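Local coordinates for possible substrate binding protein of ABC transporter system (Rhodopseudomonas palustris, PDB 3N0X), which probably binds branched-chain amino acids or related substrates in the periplasm and delivers them to an ABC-type importer, at residues 149-154 / 178-183; 7-12 / 49-54. All coordinates share one frame; numbering follows the deposited sequence. Where two conformers were deposited one is given.

Interaction 1 of 2, residues 149-154 / 178-183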
loop_
_atom_site.group_PDB
_atom_site.type_symbol
_atom_site.label_atom_id
_atom_site.label_comp_id
_atom_site.label_asym_id
_atom_site.label_seq_id
_atom_site.Cartn_x
_atom_site.Cartn_y
_atom_site.Cartn_z
ATOM N N GLN A 149 -14.723 11.311 -0.267
ATOM C CA GLN A 149 -15.894 10.922 0.522
ATOM C C GLN A 149 -15.814 11.529 1.934
ATOM O O GLN A 149 -14.723 11.663 2.520
ATOM C CB GLN A 149 -15.920 9.402 0.620
ATOM C CG GLN A 149 -16.092 8.726 -0.735
ATOM C CD GLN A 149 -15.558 7.330 -0.777
ATOM O OE1 GLN A 149 -14.385 7.075 -0.522
ATOM N NE2 GLN A 149 -16.457 6.378 -1.060
ATOM N N ASP A 150 -16.981 11.899 2.464
ATOM C CA ASP A 150 -17.083 12.556 3.762
ATOM C C ASP A 150 -17.016 11.520 4.892
ATOM O O ASP A 150 -18.014 11.236 5.573
ATOM C CB ASP A 150 -18.394 13.354 3.798
ATOM C CG ASP A 150 -18.461 14.341 4.920
ATOM O OD1 ASP A 150 -17.444 14.435 5.666
ATOM O OD2 ASP A 150 -19.484 15.056 5.035
ATOM N N TYR A 151 -15.817 10.978 5.109
ATOM C CA TYR A 151 -15.530 10.018 6.204
ATOM C C TYR A 151 -14.056 10.015 6.459
ATOM O O TYR A 151 -13.310 10.659 5.718
ATOM C CB TYR A 151 -16.111 8.620 5.947
ATOM C CG TYR A 151 -15.395 7.712 4.979
ATOM C CD1 TYR A 151 -14.843 8.188 3.788
ATOM C CD2 TYR A 151 -15.274 6.361 5.264
ATOM C CE1 TYR A 151 -14.201 7.326 2.902
ATOM C CE2 TYR A 151 -14.641 5.513 4.412
ATOM C CZ TYR A 151 -14.130 5.983 3.221
ATOM O OH TYR A 151 -13.473 5.111 2.380
ATOM N N ALA A 152 -13.628 9.359 7.531
ATOM C CA ALA A 152 -12.243 9.534 7.969
ATOM C C ALA A 152 -11.204 9.212 6.895
ATOM O O ALA A 152 -10.227 9.958 6.744
ATOM C CB ALA A 152 -11.959 8.725 9.247
ATOM N N PHE A 153 -11.394 8.117 6.159
ATOM C CA PHE A 153 -10.451 7.757 5.093
ATOM C C PHE A 153 -10.243 8.907 4.116
ATOM O O PHE A 153 -9.088 9.267 3.761
ATOM C CB PHE A 153 -10.913 6.517 4.330
ATOM C CG PHE A 153 -10.012 6.153 3.138
ATOM C CD1 PHE A 153 -8.799 5.556 3.364
ATOM C CD2 PHE A 153 -10.411 6.402 1.835
ATOM C CE1 PHE A 153 -7.940 5.230 2.298
ATOM C CE2 PHE A 153 -9.571 6.072 0.736
ATOM C CZ PHE A 153 -8.319 5.475 0.997
ATOM N N GLY A 154 -11.343 9.484 3.673
ATOM C CA GLY A 154 -11.295 10.587 2.712
ATOM C C GLY A 154 -10.690 11.844 3.320
ATOM O O GLY A 154 -9.813 12.501 2.725
ATOM N N VAL A 178 -18.170 14.645 -0.146
ATOM C CA VAL A 178 -19.550 14.260 -0.451
ATOM C C VAL A 178 -19.877 12.968 0.268
ATOM O O VAL A 178 -18.979 12.232 0.687
ATOM C CB VAL A 178 -19.765 14.114 -1.984
ATOM C CG1 VAL A 178 -19.425 15.438 -2.684
ATOM C CG2 VAL A 178 -18.951 12.965 -2.559
ATOM N N PRO A 179 -21.175 12.703 0.426
ATOM C CA PRO A 179 -21.534 11.477 1.131
ATOM C C PRO A 179 -20.878 10.242 0.526
ATOM O O PRO A 179 -20.681 10.133 -0.697
ATOM C CB PRO A 179 -23.063 11.475 1.039
ATOM C CG PRO A 179 -23.451 12.904 0.978
ATOM C CD PRO A 179 -22.316 13.589 0.199
ATOM N N THR A 180 -20.499 9.301 1.381
ATOM C CA THR A 180 -19.779 8.106 0.951
ATOM C C THR A 180 -20.495 7.340 -0.148
ATOM O O THR A 180 -19.853 6.721 -0.972
ATOM C CB THR A 180 -19.564 7.099 2.108
ATOM O OG1 THR A 180 -20.812 6.887 2.786
ATOM C CG2 THR A 180 -18.499 7.604 3.082
ATOM N N THR A 181 -21.823 7.410 -0.131
ATOM C CA THR A 181 -22.717 6.728 -1.045
ATOM C C THR A 181 -23.052 7.479 -2.339
ATOM O O THR A 181 -23.979 7.103 -3.070
ATOM C CB THR A 181 -24.081 6.503 -0.316
ATOM O OG1 THR A 181 -24.590 7.770 0.166
ATOM C CG2 THR A 181 -23.878 5.539 0.850
ATOM N N THR A 182 -22.346 8.571 -2.611
ATOM C CA THR A 182 -22.664 9.406 -3.775
ATOM C C THR A 182 -22.412 8.607 -5.064
ATOM O O THR A 182 -21.407 7.911 -5.179
ATOM C CB THR A 182 -21.803 10.696 -3.771
ATOM O OG1 THR A 182 -22.160 11.514 -2.640
ATOM C CG2 THR A 182 -22.027 11.500 -5.060
ATOM N N THR A 183 -23.368 8.685 -5.972
ATOM C CA THR A 183 -23.231 8.096 -7.302
ATOM C C THR A 183 -23.519 9.086 -8.434
ATOM O O THR A 183 -23.208 8.783 -9.594
ATOM C CB THR A 183 -24.184 6.895 -7.487
ATOM O OG1 THR A 183 -25.518 7.335 -7.259
ATOM C CG2 THR A 183 -23.812 5.754 -6.518
#

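Interaction 2 of 2, residues 7-12 / 49-54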
loop_
_atom_site.group_PDB
_atom_site.type_symbol
_atom_site.label_atom_id
_atom_site.label_comp_id
_atom_site.label_asym_id
_atom_site.label_seq_id
_atom_site.Cartn_x
_atom_site.Cartn_y
_atom_site.Cartn_z
ATOM N N ILE A 7 6.875 -19.172 10.791
ATOM C CA ILE A 7 6.230 -17.900 10.400
ATOM C C ILE A 7 4.753 -18.134 10.207
ATOM O O ILE A 7 4.355 -19.011 9.465
ATOM C CB ILE A 7 6.824 -17.366 9.060
ATOM C CG1 ILE A 7 8.329 -17.181 9.188
ATOM C CG2 ILE A 7 6.144 -16.050 8.632
ATOM C CD1 ILE A 7 9.060 -16.921 7.827
ATOM N N ALA A 8 3.944 -17.353 10.913
ATOM C CA ALA A 8 2.516 -17.405 10.772
ATOM C C ALA A 8 2.058 -16.334 9.795
ATOM O O ALA A 8 2.471 -15.192 9.911
ATOM C CB ALA A 8 1.813 -17.190 12.153
ATOM N N LEU A 9 1.230 -16.714 8.827
ATOM C CA LEU A 9 0.573 -15.763 7.966
ATOM C C LEU A 9 -0.914 -15.725 8.299
ATOM O O LEU A 9 -1.621 -16.745 8.188
ATOM C CB LEU A 9 0.732 -16.142 6.483
ATOM C CG LEU A 9 -0.096 -15.301 5.498
ATOM C CD1 LEU A 9 0.398 -13.840 5.491
ATOM C CD2 LEU A 9 -0.057 -15.948 4.083
ATOM N N ILE A 10 -1.401 -14.556 8.711
ATOM C CA ILE A 10 -2.815 -14.363 8.997
ATOM C C ILE A 10 -3.328 -13.627 7.780
ATOM O O ILE A 10 -2.752 -12.632 7.365
ATOM C CB ILE A 10 -3.022 -13.503 10.251
ATOM C CG1 ILE A 10 -2.128 -13.954 11.414
ATOM C CG2 ILE A 10 -4.503 -13.474 10.698
ATOM C CD1 ILE A 10 -2.222 -15.402 11.817
ATOM N N TYR A 11 -4.411 -14.108 7.198
ATOM C CA TYR A 11 -4.944 -13.563 5.947
ATOM C C TYR A 11 -6.412 -13.905 5.747
ATOM O O TYR A 11 -6.915 -14.868 6.335
ATOM C CB TYR A 11 -4.124 -14.029 4.737
ATOM C CG TYR A 11 -4.092 -15.507 4.342
ATOM C CD1 TYR A 11 -4.388 -16.553 5.215
ATOM C CD2 TYR A 11 -3.654 -15.841 3.077
ATOM C CE1 TYR A 11 -4.316 -17.863 4.792
ATOM C CE2 TYR A 11 -3.570 -17.132 2.653
ATOM C CZ TYR A 11 -3.872 -18.149 3.514
ATOM O OH TYR A 11 -3.745 -19.478 3.117
ATOM N N GLY A 12 -7.096 -13.093 4.934
ATOM C CA GLY A 12 -8.514 -13.297 4.710
ATOM C C GLY A 12 -8.737 -14.238 3.547
ATOM O O GLY A 12 -9.290 -13.836 2.498
ATOM N N VAL A 49 5.982 -22.199 7.123
ATOM C CA VAL A 49 4.915 -21.229 7.132
ATOM C C VAL A 49 3.603 -21.894 7.505
ATOM O O VAL A 49 3.228 -22.895 6.898
ATOM C CB VAL A 49 4.774 -20.559 5.783
ATOM C CG1 VAL A 49 3.581 -19.622 5.772
ATOM C CG2 VAL A 49 6.068 -19.780 5.473
ATOM N N ILE A 50 2.954 -21.334 8.531
ATOM C CA ILE A 50 1.644 -21.747 9.035
ATOM C C ILE A 50 0.656 -20.679 8.592
ATOM O O ILE A 50 0.844 -19.535 8.994
ATOM C CB ILE A 50 1.662 -21.739 10.591
ATOM C CG1 ILE A 50 2.724 -22.706 11.127
ATOM C CG2 ILE A 50 0.285 -22.086 11.172
ATOM C CD1 ILE A 50 2.684 -24.022 10.417
ATOM N N THR A 51 -0.371 -21.023 7.824
ATOM C CA THR A 51 -1.386 -20.052 7.409
ATOM C C THR A 51 -2.675 -20.178 8.245
ATOM O O THR A 51 -3.079 -21.281 8.629
ATOM C CB THR A 51 -1.723 -20.162 5.912
ATOM O OG1 THR A 51 -2.327 -21.434 5.644
ATOM C CG2 THR A 51 -0.469 -20.010 5.048
ATOM N N LYS A 52 -3.290 -19.031 8.535
ATOM C CA LYS A 52 -4.485 -18.955 9.365
ATOM C C LYS A 52 -5.457 -18.028 8.634
ATOM O O LYS A 52 -5.228 -16.820 8.525
ATOM C CB LYS A 52 -4.183 -18.338 10.742
ATOM C CG LYS A 52 -3.181 -19.076 11.627
ATOM C CD LYS A 52 -3.922 -20.137 12.430
ATOM C CE LYS A 52 -2.980 -20.864 13.345
ATOM N NZ LYS A 52 -3.453 -22.249 13.567
ATOM N N ASP A 53 -6.559 -18.587 8.169
ATOM C CA ASP A 53 -7.612 -17.818 7.541
ATOM C C ASP A 53 -8.454 -17.120 8.599
ATOM O O ASP A 53 -9.046 -17.791 9.464
ATOM C CB ASP A 53 -8.455 -18.785 6.713
ATOM C CG ASP A 53 -9.655 -18.145 6.050
ATOM O OD1 ASP A 53 -9.789 -16.901 5.927
ATOM O OD2 ASP A 53 -10.470 -18.973 5.591
ATOM N N ASP A 54 -8.511 -15.790 8.555
ATOM C CA ASP A 54 -9.355 -15.038 9.483
ATOM C C ASP A 54 -10.695 -14.589 8.923
ATOM O O ASP A 54 -11.467 -13.952 9.625
ATOM C CB ASP A 54 -8.588 -13.856 10.112
ATOM C CG ASP A 54 -8.224 -12.759 9.120
ATOM O OD1 ASP A 54 -8.762 -12.722 7.995
ATOM O OD2 ASP A 54 -7.420 -11.885 9.512
#

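Interaction 1 of 2, residues 149-154 / 178-183
Asp150 and Val178 meet through the backbone: Asp150 N donates to Val178 O over 2.7 Å. The same oxygen receives a CA-H contact from Gln149 CA at 3.4 Å; Gln149 and Val178 are the bridge pair across the two segments, and their side chains diverge. Both ends of the Gln149 amide are satisfied. OE1 accepts from Ala210 N, while NE2, which is also bonded elsewhere, reaches Thr180 O in a weak bond of 3.4 Å. OD1 of Asp150 forms a salt bridge with Arg155 of helix 152-165, the helix that begins just after it. Past Val178 the chain folds into a type I turn from Pro179 to Thr182, and Pro179 O takes two donors: Thr182 N, and Thr182 OG1 at 2.8 Å. The apolar part of the contact is a CH-pi approach. In one of its two conformers, Thr180 CG2 sits over one face of the Tyr151 ring, 4.0 Å from its centroid and offset toward the rim, the two side chains crossing at about a right angle; Phe153 N lies over the opposite face. Asp150 centres an inverse gamma turn, after which Tyr151 is the N-cap residue of helix 152-165. Strand 142-149, this helix and the neighbouring parallel strand 171-178 form a beta-alpha-beta crossover, and the contact lies where its two strands end, one segment entering helix 152-165 and the other leading toward helix 186-196.

Interaction 2 of 2, residues 7-12 / 49-54
Asp54 OD2 touches Ile10 CG2 at 3.5 Å and is held by the hydroxyls of Thr80 and Ser61. The contact joins strands 5-11 and 45-53, parallel neighbours in the sheet with helix 18-35 between them in the chain. Five backbone bonds pair them: Ile50 N to Ile7 O, Leu9 N to Ile50 O, Lys52 N to Leu9 O, Tyr11 N to Lys52 O and Asp54 N to Tyr11 O. Lys52 O also lies at the edge of the Tyr11 ring, 3.4 Å from CD1. With chi1 at 65°, Tyr11 CG stands between its backbone N and carbonyl carbon, and the ring crosses obliquely to Thr51, whose CB is 3.6 Å from Tyr11 CE1. Leu9 CD2 lies over one face, offset toward the rim, and Tyr11 OH bonds to Glu25 of helix 18-35. An alanine in place of Tyr11 would probably open a gap beside Leu9 and Thr51 and leave the Glu25 carboxylate without this hydroxyl partner. On the other face of the sheet Ile10 CD1 packs on Lys52 CB at 3.7 Å, while Lys52 NZ goes on to salt bridges with Asp72 and Glu67. Ile10 there meets Leu65 and Ala8 meets Ala68 of helix 58-70. Backbone bonds thus fix the register, and the buried carboxylate of Asp54, whose OD1 accepts from Ser56 N, is probably stabilised by its hydroxyl and N-H partners.

In the fold
The two contacts illustrate how one beta-alpha fold pairs strands differently according to place. Interaction 2 lies within a sheet, in the run of strand 45-53 beside strand 5-11; seven of its twelve touching residues are buried, and helices flank both faces. Interaction 1 belongs to a separate, four-stranded parallel sheet, where the pairing is already ending; only two of its six touching residues are buried and two are exposed. It buries less than half as much surface, and its chemistry shifts from repeated backbone bonds to a turn, a weak amide bond and a methyl over a ring. They hold no element in common, and their nearest atoms are about 19 Å apart. Two such sheets are consistent with the two-lobed architecture of periplasmic binding proteins.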